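Local coordinates for acyl-CoA hydrolase (Bacillus halodurans, PDB 1VPM), which probably hydrolyses long-chain fatty acyl-CoA thioesters, with coenzyme A seen bound between hot-dog-fold subunits of a six-chain assembly, at residues Q15-V19 / P139-Q144; S22-R28 / L86-V92; L38-F42 / S79-G83; V82-L86 / S108-L112; V104-S108 / L118-S122. All coordinates share one frame; numbering follows the deposited sequence.

Interaction 1. Residues Q15-V19 / P139-Q144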
# COMPACT_ATOMS: atom_id res chain seq x y z
N GLN A 15 -38.44 9.19 9.10
CA GLN A 15 -37.38 10.17 9.23
C GLN A 15 -36.72 10.41 7.84
O GLN A 15 -36.52 9.46 7.09
CB GLN A 15 -36.36 9.62 10.22
CG GLN A 15 -35.19 10.54 10.52
CD GLN A 15 -35.60 11.80 11.27
OE1 GLN A 15 -36.19 12.72 10.69
NE2 GLN A 15 -35.26 11.85 12.55
N SER A 16 -36.47 11.66 7.50
CA SER A 16 -35.80 12.02 6.27
C SER A 16 -34.74 13.09 6.54
O SER A 16 -34.82 13.85 7.52
CB SER A 16 -36.80 12.50 5.23
OG SER A 16 -37.25 13.79 5.55
N TYR A 17 -33.69 13.07 5.72
CA TYR A 17 -32.65 14.09 5.77
C TYR A 17 -32.34 14.63 4.37
O TYR A 17 -32.43 13.90 3.38
CB TYR A 17 -31.38 13.51 6.38
CG TYR A 17 -31.55 12.95 7.78
CD1 TYR A 17 -31.78 13.79 8.85
CD2 TYR A 17 -31.50 11.61 8.00
CE1 TYR A 17 -31.97 13.28 10.14
CE2 TYR A 17 -31.69 11.09 9.28
CZ TYR A 17 -31.92 11.93 10.34
OH TYR A 17 -32.15 11.38 11.58
N PRO A 18 -31.97 15.90 4.30
CA PRO A 18 -31.53 16.44 3.03
C PRO A 18 -30.37 15.64 2.43
O PRO A 18 -29.50 15.10 3.14
CB PRO A 18 -31.00 17.83 3.38
CG PRO A 18 -31.64 18.18 4.65
CD PRO A 18 -31.89 16.89 5.38
N VAL A 19 -30.33 15.67 1.11
CA VAL A 19 -29.24 15.04 0.34
C VAL A 19 -27.93 15.56 0.82
O VAL A 19 -26.94 14.82 0.91
CB VAL A 19 -29.39 15.31 -1.15
CG1 VAL A 19 -28.13 14.85 -1.89
CG2 VAL A 19 -30.60 14.60 -1.67
N PRO A 139 -33.07 6.07 6.85
CA PRO A 139 -33.98 7.20 6.68
C PRO A 139 -34.16 7.55 5.18
O PRO A 139 -33.36 7.19 4.31
CB PRO A 139 -33.27 8.32 7.45
CG PRO A 139 -31.85 7.92 7.56
CD PRO A 139 -31.75 6.47 7.37
N GLN A 140 -35.23 8.25 4.88
CA GLN A 140 -35.38 8.79 3.53
C GLN A 140 -34.48 9.98 3.28
O GLN A 140 -33.95 10.57 4.20
CB GLN A 140 -36.82 9.18 3.30
CG GLN A 140 -37.74 8.03 3.27
CD GLN A 140 -39.16 8.45 2.92
OE1 GLN A 140 -39.47 9.64 2.78
NE2 GLN A 140 -40.04 7.46 2.79
N VAL A 141 -34.32 10.33 2.02
CA VAL A 141 -33.58 11.49 1.59
C VAL A 141 -34.57 12.55 1.03
O VAL A 141 -35.64 12.20 0.50
CB VAL A 141 -32.49 11.08 0.56
CG1 VAL A 141 -33.10 10.76 -0.80
CG2 VAL A 141 -31.43 12.11 0.49
N GLU A 142 -34.23 13.82 1.26
CA GLU A 142 -35.04 14.98 0.82
C GLU A 142 -34.29 15.68 -0.30
O GLU A 142 -33.33 16.34 -0.02
CB GLU A 142 -35.28 15.96 1.97
CG GLU A 142 -36.07 17.20 1.48
CD GLU A 142 -36.16 18.34 2.50
OE1 GLU A 142 -35.97 18.11 3.73
OE2 GLU A 142 -36.44 19.47 2.05
N PRO A 143 -34.70 15.53 -1.57
CA PRO A 143 -33.98 16.25 -2.66
C PRO A 143 -34.23 17.75 -2.60
O PRO A 143 -35.32 18.15 -2.21
CB PRO A 143 -34.56 15.65 -3.93
CG PRO A 143 -35.87 15.08 -3.55
CD PRO A 143 -35.81 14.71 -2.08
N GLN A 144 -33.24 18.56 -2.90
CA GLN A 144 -33.43 20.01 -2.82
C GLN A 144 -33.08 20.75 -4.09
O GLN A 144 -33.89 21.58 -4.54
CB GLN A 144 -32.65 20.56 -1.67
CG GLN A 144 -33.14 20.00 -0.32
CD GLN A 144 -32.47 20.62 0.89
OE1 GLN A 144 -33.18 21.03 1.86
NE2 GLN A 144 -31.13 20.68 0.90
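Ser16, Tyr17 and Pro18 run parallel to Gln140, Val141 and Glu142, forming a two-stranded sheet in which the short strands splay by 37° and their axes approach to 4.2 Å. Four backbone bonds join them alternately: Gln140 N to Gln15 O, Tyr17 N to Gln140 O at 2.9 Å, Glu142 N to Tyr17 O at 2.8 Å, and a longer one, Val19 N to Glu142 O at 3.3 Å. In the last two the donor lies above the carbonyl plane, away from a lone-pair direction.

The ring of Tyr17 swings back toward the partner strand with CG anti to its own carbonyl carbon (chi1 -58°). Its CE2 edge then meets CG of Pro139 at 3.6 Å, close to the ring plane. Arg21 makes a cation-pi contact with the same ring. At the other end, CG2 of Val19 presses on CG2 of Val141 at 3.4 Å, tighter than an ordinary methyl contact. Phe91 and Val92 of strand 85-95 pack beside this pair, and Tyr152 of helix 146-166 lies against Val141. Pro18 CB rests near NE2 of Gln144, at 3.8 Å.

The polar work is thus done by the main chain, while the side chains add apolar contacts at both ends. Backbone bonding brings the N-terminal strand together with the segment that leads into the C-terminal helix.

Interaction 2. Residues S22-R28 / L86-V92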
# COMPACT_ATOMS: atom_id res chain seq x y z
N SER A 22 -25.45 13.76 3.29
CA SER A 22 -24.69 12.59 2.83
C SER A 22 -23.53 13.02 1.92
O SER A 22 -22.58 12.24 1.71
CB SER A 22 -25.66 11.65 2.05
OG SER A 22 -25.99 12.13 0.71
N ARG A 23 -23.60 14.24 1.37
CA ARG A 23 -22.75 14.57 0.21
C ARG A 23 -21.29 14.58 0.63
O ARG A 23 -20.93 15.12 1.66
CB ARG A 23 -23.20 15.87 -0.43
CG ARG A 23 -22.38 16.20 -1.70
CD ARG A 23 -23.01 17.32 -2.50
NE ARG A 23 -22.87 18.56 -1.75
CZ ARG A 23 -21.77 19.31 -1.71
NH1 ARG A 23 -20.68 18.97 -2.39
NH2 ARG A 23 -21.77 20.41 -0.96
N THR A 24 -20.44 13.92 -0.16
CA THR A 24 -19.07 13.74 0.17
C THR A 24 -18.20 13.96 -1.05
O THR A 24 -18.54 13.62 -2.15
CB THR A 24 -18.78 12.33 0.72
OG1 THR A 24 -19.74 12.02 1.75
CG2 THR A 24 -17.35 12.13 1.23
N ILE A 25 -17.09 14.62 -0.79
CA ILE A 25 -16.07 14.89 -1.81
C ILE A 25 -14.73 14.26 -1.47
O ILE A 25 -14.25 14.25 -0.29
CB ILE A 25 -15.90 16.40 -2.04
CG1 ILE A 25 -17.17 16.93 -2.75
CG2 ILE A 25 -14.58 16.70 -2.85
CD1 ILE A 25 -17.33 18.36 -2.56
N GLN A 26 -14.09 13.70 -2.49
CA GLN A 26 -12.71 13.20 -2.34
C GLN A 26 -11.87 13.71 -3.50
O GLN A 26 -12.37 13.95 -4.60
CB GLN A 26 -12.72 11.66 -2.31
CG GLN A 26 -11.41 10.97 -2.29
CD GLN A 26 -10.51 11.21 -1.05
OE1 GLN A 26 -10.34 12.33 -0.55
NE2 GLN A 26 -9.82 10.13 -0.62
N THR A 27 -10.57 13.92 -3.23
CA THR A 27 -9.61 14.23 -4.29
C THR A 27 -8.42 13.31 -4.12
O THR A 27 -7.98 13.11 -3.00
CB THR A 27 -9.08 15.67 -4.14
OG1 THR A 27 -10.19 16.57 -3.96
CG2 THR A 27 -8.26 16.10 -5.38
N ARG A 28 -7.90 12.78 -5.22
CA ARG A 28 -6.77 11.83 -5.15
C ARG A 28 -5.78 12.19 -6.24
O ARG A 28 -6.15 12.46 -7.37
CB ARG A 28 -7.29 10.40 -5.48
CG ARG A 28 -8.42 9.86 -4.64
CD ARG A 28 -8.09 9.93 -3.20
NE ARG A 28 -7.14 8.90 -2.84
CZ ARG A 28 -7.46 7.79 -2.17
NH1 ARG A 28 -8.72 7.56 -1.75
NH2 ARG A 28 -6.51 6.91 -1.92
N LEU A 86 -7.80 13.29 -9.47
CA LEU A 86 -9.15 12.83 -9.63
C LEU A 86 -10.01 13.42 -8.55
O LEU A 86 -9.66 13.33 -7.39
CB LEU A 86 -9.24 11.33 -9.52
CG LEU A 86 -8.86 10.38 -10.63
CD1 LEU A 86 -9.18 8.94 -10.12
CD2 LEU A 86 -9.68 10.65 -11.88
N GLU A 87 -11.16 13.95 -8.95
CA GLU A 87 -12.12 14.57 -8.06
C GLU A 87 -13.41 13.71 -8.10
O GLU A 87 -13.96 13.54 -9.15
CB GLU A 87 -12.46 15.96 -8.57
CG GLU A 87 -11.22 16.84 -8.85
CD GLU A 87 -11.57 18.20 -9.55
OE1 GLU A 87 -12.72 18.34 -10.10
OE2 GLU A 87 -10.68 19.09 -9.52
N LEU A 88 -13.87 13.30 -6.95
CA LEU A 88 -15.06 12.51 -6.84
C LEU A 88 -16.08 13.20 -5.94
O LEU A 88 -15.68 13.83 -4.92
CB LEU A 88 -14.73 11.13 -6.26
CG LEU A 88 -13.78 10.19 -7.05
CD1 LEU A 88 -12.38 10.28 -6.43
CD2 LEU A 88 -14.28 8.79 -7.01
N GLU A 89 -17.36 13.02 -6.30
CA GLU A 89 -18.46 13.54 -5.48
C GLU A 89 -19.58 12.53 -5.46
O GLU A 89 -19.96 12.05 -6.51
CB GLU A 89 -18.96 14.87 -6.04
CG GLU A 89 -20.08 15.50 -5.21
CD GLU A 89 -20.67 16.74 -5.83
OE1 GLU A 89 -20.36 17.12 -6.97
OE2 GLU A 89 -21.47 17.39 -5.14
N GLY A 90 -20.09 12.25 -4.29
CA GLY A 90 -21.15 11.29 -4.11
C GLY A 90 -22.27 11.88 -3.26
O GLY A 90 -22.00 12.72 -2.38
N PHE A 91 -23.47 11.45 -3.54
CA PHE A 91 -24.61 11.69 -2.65
C PHE A 91 -25.72 10.69 -2.84
O PHE A 91 -25.86 10.08 -3.90
CB PHE A 91 -25.13 13.12 -2.81
CG PHE A 91 -25.36 13.56 -4.21
CD1 PHE A 91 -24.35 14.19 -4.93
CD2 PHE A 91 -26.61 13.45 -4.77
CE1 PHE A 91 -24.60 14.65 -6.21
CE2 PHE A 91 -26.85 13.92 -6.05
CZ PHE A 91 -25.84 14.54 -6.75
N VAL A 92 -26.47 10.50 -1.77
CA VAL A 92 -27.63 9.62 -1.77
C VAL A 92 -28.71 10.33 -2.56
O VAL A 92 -29.05 11.48 -2.28
CB VAL A 92 -28.11 9.30 -0.32
CG1 VAL A 92 -29.39 8.53 -0.35
CG2 VAL A 92 -27.08 8.53 0.41
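Ser22 turns its OG toward Val92 just before strand 24-29 begins, and accepts Val92 N at 3.0 Å in a nearly straight bond (171°). The same hydroxyl also bonds Val19 O. Further along, Ile25 slants across the Glu89 chain, which extends fully with CG anti to the backbone N (chi1 -178°). In the one conformer of Arg23 considered here, of two modelled, the chain bends at chi3 and brings NH1 to Glu89 OE2. This salt bridge is long, 3.3 Å between NH1 and OE2, and comes from above the carboxylate plane with the two flat groups 75° apart, so it is tentative. Each residue has a further ion-pair partner, Glu20 for Arg23 and Arg105 for Glu89.

On the opposite face, that of Gln26 and Arg28, Leu88 lies flanked by both their side chains: its CD1 is 4.3 Å from Gln26 CG.

Paired backbone bonds join Thr24 with Gly90, Gln26 with Leu88 and Arg28 with Leu86. Strand 24-29 is one of the two outermost strands of the sheet within the chain, and its Ile25, Gln26 and Thr27 bond to the second subunit. This is the antiparallel sheet of the hot-dog fold, curved round helix 43-62.

Interaction 3. Residues L38-F42 / S79-G83. With COA (coenzyme A), chain D.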
# COMPACT_ATOMS: atom_id res chain seq x y z
N LEU A 38 1.83 3.14 -20.10
CA LEU A 38 1.67 4.39 -20.80
C LEU A 38 1.20 5.58 -19.96
O LEU A 38 1.10 6.70 -20.46
CB LEU A 38 0.71 4.21 -21.96
CG LEU A 38 1.06 3.08 -22.93
CD1 LEU A 38 0.03 3.07 -24.05
CD2 LEU A 38 2.45 3.25 -23.48
N GLY A 39 0.88 5.33 -18.69
CA GLY A 39 0.51 6.38 -17.73
C GLY A 39 -0.95 6.71 -17.58
O GLY A 39 -1.31 7.68 -16.92
N THR A 40 -1.81 5.84 -18.13
CA THR A 40 -3.26 5.97 -18.01
C THR A 40 -3.74 5.20 -16.78
O THR A 40 -3.37 4.02 -16.61
CB THR A 40 -3.95 5.36 -19.24
OG1 THR A 40 -3.71 6.24 -20.34
CG2 THR A 40 -5.39 5.27 -19.02
N ILE A 41 -4.53 5.86 -15.93
CA ILE A 41 -4.98 5.24 -14.70
C ILE A 41 -5.78 3.96 -14.99
O ILE A 41 -6.54 3.92 -15.95
CB ILE A 41 -5.79 6.23 -13.80
CG1 ILE A 41 -5.91 5.69 -12.39
CG2 ILE A 41 -7.11 6.60 -14.44
CD1 ILE A 41 -6.58 6.66 -11.39
N PHE A 42 -5.53 2.91 -14.20
CA PHE A 42 -6.34 1.67 -14.32
C PHE A 42 -7.79 1.95 -14.01
O PHE A 42 -8.10 2.65 -13.03
CB PHE A 42 -5.83 0.58 -13.37
CG PHE A 42 -4.43 0.11 -13.63
CD1 PHE A 42 -4.10 -0.50 -14.83
CD2 PHE A 42 -3.46 0.20 -12.63
CE1 PHE A 42 -2.81 -0.99 -15.04
CE2 PHE A 42 -2.19 -0.27 -12.86
CZ PHE A 42 -1.87 -0.84 -14.08
N SER A 79 -9.81 9.51 -19.72
CA SER A 79 -8.79 8.92 -18.85
C SER A 79 -8.25 9.96 -17.90
O SER A 79 -8.63 11.15 -17.91
CB SER A 79 -7.68 8.38 -19.69
OG SER A 79 -7.19 9.38 -20.57
N ALA A 80 -7.42 9.52 -17.00
CA ALA A 80 -6.65 10.41 -16.23
C ALA A 80 -5.27 9.80 -16.30
O ALA A 80 -5.12 8.60 -16.55
CB ALA A 80 -7.20 10.48 -14.82
N THR A 81 -4.28 10.62 -16.11
CA THR A 81 -2.89 10.24 -16.22
C THR A 81 -2.12 10.76 -15.05
O THR A 81 -2.62 11.55 -14.25
CB THR A 81 -2.29 10.78 -17.55
OG1 THR A 81 -2.16 12.20 -17.48
CG2 THR A 81 -3.21 10.45 -18.70
N VAL A 82 -0.87 10.34 -14.94
CA VAL A 82 -0.03 10.67 -13.80
C VAL A 82 0.13 12.17 -13.43
O VAL A 82 0.43 13.01 -14.26
CB VAL A 82 1.35 10.01 -13.94
CG1 VAL A 82 2.28 10.42 -12.83
CG2 VAL A 82 1.18 8.51 -13.94
N GLY A 83 -0.10 12.46 -12.14
CA GLY A 83 0.11 13.79 -11.60
C GLY A 83 -1.14 14.62 -11.73
O GLY A 83 -1.22 15.72 -11.14
N1A COA D . -18.19 0.61 -23.53
C2A COA D . -17.92 -0.43 -24.37
N3A COA D . -17.14 -0.20 -25.52
C4A COA D . -16.66 1.05 -25.78
C5A COA D . -16.95 2.13 -24.93
C6A COA D . -17.73 1.91 -23.79
N6A COA D . -18.13 2.96 -23.05
N7A COA D . -16.37 3.25 -25.45
C8A COA D . -15.72 2.90 -26.60
N9A COA D . -15.91 1.55 -26.81
C1B COA D . -15.23 0.75 -27.82
C2B COA D . -15.71 1.15 -29.20
O2B COA D . -16.95 0.57 -29.48
C3B COA D . -14.57 0.61 -30.06
O3B COA D . -14.91 -0.73 -30.37
P3B COA D . -14.41 -1.49 -31.68
O7A COA D . -15.45 -1.34 -32.72
O8A COA D . -14.22 -2.94 -31.47
O9A COA D . -13.06 -0.94 -32.03
C4B COA D . -13.35 0.77 -29.14
O4B COA D . -13.87 1.09 -27.85
C5B COA D . -12.40 1.91 -29.55
O5B COA D . -13.16 3.12 -29.59
P1A COA D . -13.11 4.19 -30.83
O1A COA D . -14.50 4.75 -31.03
O2A COA D . -12.49 3.58 -32.07
O3A COA D . -12.08 5.34 -30.37
P2A COA D . -12.16 6.29 -29.06
O4A COA D . -13.59 6.80 -28.89
O5A COA D . -11.09 7.36 -29.26
O6A COA D . -11.71 5.38 -27.80
CBP COA D . -11.98 4.82 -25.49
CCP COA D . -12.65 4.87 -26.86
CDP COA D . -12.75 3.87 -24.57
CEP COA D . -10.56 4.26 -25.71
CAP COA D . -11.93 6.26 -24.88
OAP COA D . -13.20 6.89 -24.74
C9P COA D . -11.19 6.24 -23.56
O9P COA D . -9.78 6.25 -23.63
N8P COA D . -11.83 6.18 -22.39
C7P COA D . -11.01 6.16 -21.19
C6P COA D . -10.44 4.77 -20.93
C5P COA D . -9.66 4.75 -19.63
O5P COA D . -8.62 5.44 -19.55
N4P COA D . -10.13 4.00 -18.63
C3P COA D . -9.41 3.87 -17.39
C2P COA D . -9.89 4.72 -16.21
S1P COA D . -10.35 6.50 -16.44
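Ile41 N donates to Ala80 O in the stronger of two bonds between loops of the hot-dog fold, one leading into the central helix 43-62 and the other into strand 85-95. At 2.9 Å from Ile41 N to Ala80 O and almost straight (173°), it uses the Ala80 carbonyl securely. Thr40 and Thr81 are the residues of this single backbone bridge. Its other bond, Val82 N to Gly39 O, is weak: 3.3 Å and bent. Gly39 O is supplemented by the CA-H of Thr81, whose CA lies 3.1 Å away. Thr40 N turns elsewhere, donating to Asn36 OD1 in its own loop. Phe42, right before the helix in the N-cap position, is tied by its backbone to Asp34.

The side chains add a small apolar seam. Ile41 CG2 sits between the backbone N and the carbonyl carbon, which brings it over the Ala80 methyl, CB, at 3.9 Å. Leu86 of strand 85-95 packs against both residues.

This bridged pair borders a coenzyme A that spans subunits: it hydrogen-bonds Asp75 and Phe76 of this chain, and Thr68, Thr98 and Ser99 of the third subunit. The pantetheine arm passes the bridge with its amide oxygen O5P 3.3 Å from Thr40 CG2 and 3.1 Å from Ser79 CB.

Interaction 4. Residues V82-L86 / S108-L112; sequences VGDAL and SNNLL
Ala85, Leu111 and Asp84 lose the most surface where the chain enters strand 85-95 beside the end of strand 99-109. Ala85 forms an antiparallel hydrogen-bonded pair with Asn109. Its N reaches Asn109 O at 3.0 Å, in the carbonyl plane, and Asn109 N returns to Ala85 O at 2.7 Å, nearly in line with the C=O. Both bonds are close to straight, at 170° and 169°, so the two backbones are firmly closed here even though the strand is about to stop.

Beyond the pair the side chain of Leu111 lies against Ala85. The exact placement of its branched end is doubtful, because as modelled it comes too close to the carbonyl oxygen of Gly83, a residue with two conformers. Leu56 and Lys60 of the second subunit pack on Ala85 and Leu111, so this apolar patch is part of a subunit interface, and Leu111 O accepts from Asn63 ND2 of the second subunit.

Asp84 adds polar contacts. In the conformer considered here, one of two, OD1 lies near Asn110 CA and appears to take a weak bond from Leu111 N, 3.5 Å long, while OD2 accepts Thr81 N in the loop before it. Asn110 helps to shape the following turn: its OD1 accepts Leu112 N at 2.9 Å, an Asx turn. Asn109 sends its amide outward to Glu87 on the neighbouring strand.

Two strong main-chain bonds carry the pairing, then, and in the turn that follows side-chain oxygens accept backbone N-H groups, firmly at Leu112 and only weakly at Leu111.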
# COMPACT_ATOMS: atom_id res chain seq x y z
N VAL A 82 -0.87 10.34 -14.94
CA VAL A 82 -0.03 10.67 -13.80
C VAL A 82 0.13 12.17 -13.43
O VAL A 82 0.43 13.01 -14.26
CB VAL A 82 1.35 10.01 -13.94
CG1 VAL A 82 2.28 10.42 -12.83
CG2 VAL A 82 1.18 8.51 -13.94
N GLY A 83 -0.10 12.46 -12.14
CA GLY A 83 0.11 13.79 -11.60
C GLY A 83 -1.14 14.62 -11.73
O GLY A 83 -1.22 15.72 -11.14
N ASP A 84 -2.11 14.12 -12.52
CA ASP A 84 -3.45 14.64 -12.52
C ASP A 84 -4.09 14.35 -11.21
O ASP A 84 -3.63 13.52 -10.41
CB ASP A 84 -4.35 13.99 -13.57
CG ASP A 84 -4.03 14.37 -14.96
OD1 ASP A 84 -3.24 15.33 -15.13
OD2 ASP A 84 -4.62 13.73 -15.88
N ALA A 85 -5.20 15.03 -10.99
CA ALA A 85 -5.93 14.73 -9.77
C ALA A 85 -7.29 14.25 -10.22
O ALA A 85 -7.89 14.75 -11.20
CB ALA A 85 -6.09 15.92 -8.94
N LEU A 86 -7.80 13.29 -9.47
CA LEU A 86 -9.15 12.83 -9.63
C LEU A 86 -10.01 13.42 -8.55
O LEU A 86 -9.66 13.33 -7.39
CB LEU A 86 -9.24 11.33 -9.52
CG LEU A 86 -8.86 10.38 -10.63
CD1 LEU A 86 -9.18 8.94 -10.12
CD2 LEU A 86 -9.68 10.65 -11.88
N SER A 108 -11.41 14.44 -13.88
CA SER A 108 -9.95 14.62 -13.79
C SER A 108 -9.65 16.10 -13.82
O SER A 108 -10.31 16.86 -14.53
CB SER A 108 -9.22 13.93 -14.93
OG SER A 108 -9.74 14.37 -16.18
N ASN A 109 -8.67 16.50 -13.05
CA ASN A 109 -8.13 17.82 -13.10
C ASN A 109 -6.70 17.75 -13.64
O ASN A 109 -5.82 17.17 -13.02
CB ASN A 109 -8.18 18.45 -11.73
CG ASN A 109 -8.21 19.93 -11.80
OD1 ASN A 109 -7.56 20.54 -12.67
ND2 ASN A 109 -8.98 20.54 -10.91
N ASN A 110 -6.49 18.25 -14.85
CA ASN A 110 -5.17 18.24 -15.48
C ASN A 110 -4.23 19.20 -14.74
O ASN A 110 -4.48 20.40 -14.68
CB ASN A 110 -5.32 18.64 -16.93
CG ASN A 110 -4.05 18.52 -17.69
OD1 ASN A 110 -3.04 19.10 -17.36
ND2 ASN A 110 -4.10 17.76 -18.76
N LEU A 111 -3.20 18.65 -14.14
CA LEU A 111 -2.45 19.55 -13.25
C LEU A 111 -1.56 20.51 -14.05
O LEU A 111 -1.22 21.53 -13.52
CB LEU A 111 -1.83 18.82 -12.01
CG LEU A 111 -2.85 18.17 -11.00
CD1 LEU A 111 -2.27 17.43 -9.71
CD2 LEU A 111 -3.94 19.06 -10.51
N LEU A 112 -1.32 20.30 -15.33
CA LEU A 112 -0.59 21.31 -16.16
C LEU A 112 -1.48 22.45 -16.71
O LEU A 112 -1.07 23.57 -16.74
CB LEU A 112 0.14 20.65 -17.31
CG LEU A 112 1.29 19.70 -16.97
CD1 LEU A 112 1.95 19.27 -18.30
CD2 LEU A 112 2.32 20.32 -16.01

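Interaction 5. Residues V104-S108 / L118-S122; sequences VRVHS and LTTES
Val106 meets two residues at once, because Thr119 and Thr120 both stand opposite it in a classic beta bulge. Val106 O is gripped by two N-H groups coming from the same face of its plane: Thr119 N at 2.7 Å and Thr120 N at 3.3 Å. Thr120 O takes Val106 N in return. The bulge also turns Thr119 inward, so that its CB lies 3.8 Å from Val106 CG1, while CG2 of Thr120 runs alongside CG2 of Val106. Further along, Val104 and Ser122 form a regular hydrogen-bonded pair.

On the opposite face Leu118 crosses the His107 ring. CG of Leu118 is anti to its backbone N (chi1 -175°), and this lays CD1 over one face of the imidazole, 3.8 Å from the centroid and offset toward the rim: a CH-pi contact.

At the bulged end a water joins the strands, 2.7 Å from Thr119 OG1 and also close to Ser108 OG, though that second leg is unusually short and its length uncertain.

Around this first shell, Ile50 of helix 43-62 and Leu86 and Leu88 of strand 85-95 close over Val106. Thr120 OG1 bonds Asp75 O, and Leu118 O accepts from Ser78 OG. Arg105, beside Glu121, is held instead by Glu89 and Glu147, and Glu121 bonds Tyr103 OH.

A bound coenzyme A touches Thr119, so the bulge shapes a strand next to the ligand. Because Val106 O accepts from both threonines, the extra residue still has its N-H bonded, one bond short and the other long, and a water bridges the two hydroxyls.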
# COMPACT_ATOMS: atom_id res chain seq x y z
N VAL A 104 -22.43 8.87 -7.99
CA VAL A 104 -21.07 9.33 -7.94
C VAL A 104 -20.67 9.91 -9.30
O VAL A 104 -20.83 9.27 -10.29
CB VAL A 104 -20.10 8.21 -7.53
CG1 VAL A 104 -18.68 8.72 -7.46
CG2 VAL A 104 -20.45 7.64 -6.15
N ARG A 105 -20.02 11.08 -9.27
CA ARG A 105 -19.40 11.68 -10.47
C ARG A 105 -17.91 11.81 -10.22
O ARG A 105 -17.44 12.17 -9.12
CB ARG A 105 -20.01 13.01 -10.85
CG ARG A 105 -20.29 14.01 -9.76
CD ARG A 105 -20.75 15.36 -10.39
NE ARG A 105 -21.48 16.17 -9.43
CZ ARG A 105 -22.76 16.54 -9.59
NH1 ARG A 105 -23.48 16.15 -10.63
NH2 ARG A 105 -23.33 17.28 -8.66
N VAL A 106 -17.15 11.54 -11.28
CA VAL A 106 -15.69 11.59 -11.24
C VAL A 106 -15.19 12.51 -12.38
O VAL A 106 -15.60 12.38 -13.54
CB VAL A 106 -15.08 10.19 -11.41
CG1 VAL A 106 -13.58 10.28 -11.34
CG2 VAL A 106 -15.66 9.17 -10.41
N HIS A 107 -14.32 13.45 -12.03
CA HIS A 107 -13.64 14.35 -12.99
C HIS A 107 -12.14 14.20 -12.80
O HIS A 107 -11.68 13.84 -11.71
CB HIS A 107 -13.97 15.83 -12.75
CG HIS A 107 -15.36 16.20 -13.14
ND1 HIS A 107 -16.46 15.90 -12.35
CD2 HIS A 107 -15.83 16.83 -14.24
CE1 HIS A 107 -17.55 16.35 -12.96
NE2 HIS A 107 -17.20 16.92 -14.10
N SER A 108 -11.41 14.44 -13.88
CA SER A 108 -9.95 14.62 -13.79
C SER A 108 -9.65 16.10 -13.82
O SER A 108 -10.31 16.86 -14.53
CB SER A 108 -9.22 13.93 -14.93
OG SER A 108 -9.74 14.37 -16.18
N LEU A 118 -14.99 15.40 -17.34
CA LEU A 118 -15.80 14.32 -16.77
C LEU A 118 -15.26 12.94 -17.18
O LEU A 118 -15.06 12.66 -18.38
CB LEU A 118 -17.25 14.48 -17.18
CG LEU A 118 -18.22 13.49 -16.56
CD1 LEU A 118 -18.46 13.69 -15.15
CD2 LEU A 118 -19.57 13.59 -17.32
N THR A 119 -14.90 12.13 -16.16
CA THR A 119 -14.29 10.83 -16.36
C THR A 119 -15.39 9.78 -16.44
O THR A 119 -15.46 8.98 -17.36
CB THR A 119 -13.45 10.45 -15.15
OG1 THR A 119 -12.53 11.49 -14.87
CG2 THR A 119 -12.69 9.16 -15.42
N THR A 120 -16.25 9.78 -15.43
CA THR A 120 -17.41 8.92 -15.46
C THR A 120 -18.41 9.31 -14.39
O THR A 120 -18.19 10.19 -13.57
CB THR A 120 -17.00 7.47 -15.26
OG1 THR A 120 -18.08 6.56 -15.64
CG2 THR A 120 -16.57 7.29 -13.84
N GLU A 121 -19.58 8.69 -14.49
CA GLU A 121 -20.67 8.80 -13.52
C GLU A 121 -21.22 7.41 -13.27
O GLU A 121 -21.27 6.58 -14.19
CB GLU A 121 -21.79 9.67 -14.08
CG GLU A 121 -21.42 11.09 -14.40
CD GLU A 121 -22.56 11.84 -15.07
OE1 GLU A 121 -22.81 11.52 -16.25
OE2 GLU A 121 -23.15 12.74 -14.44
N SER A 122 -21.72 7.18 -12.08
CA SER A 122 -22.23 5.87 -11.78
C SER A 122 -23.28 5.94 -10.66
O SER A 122 -23.38 6.91 -9.96
CB SER A 122 -21.01 4.98 -11.47
OG SER A 122 -20.93 4.53 -10.15
O HOH W 1 -10.96 12.29 -16.92

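How the interactions relate
Interactions 2, 4 and 5 are buried and belong to one antiparallel sheet, joining in turn strands 24-29, 85-95, 99-109 and 116-129. Interactions 2 and 4 share Leu86, and 4 and 5 share Ser108. Interaction 1 is a surface contact, a separate parallel pair whose centre lies about 37 Å from that of interaction 3, across the chain's centre; it still touches interaction 2 through Val19. Interaction 3 is partly buried and loop-to-loop, with a single bridge beside coenzyme A. Regular backbone bonding dominates 1 and 2, a bulge and a water enter in 5, and side-chain oxygens accept backbone N-H groups in the turn of 4. Subunit neighbours adjoin 2, 3 and 4.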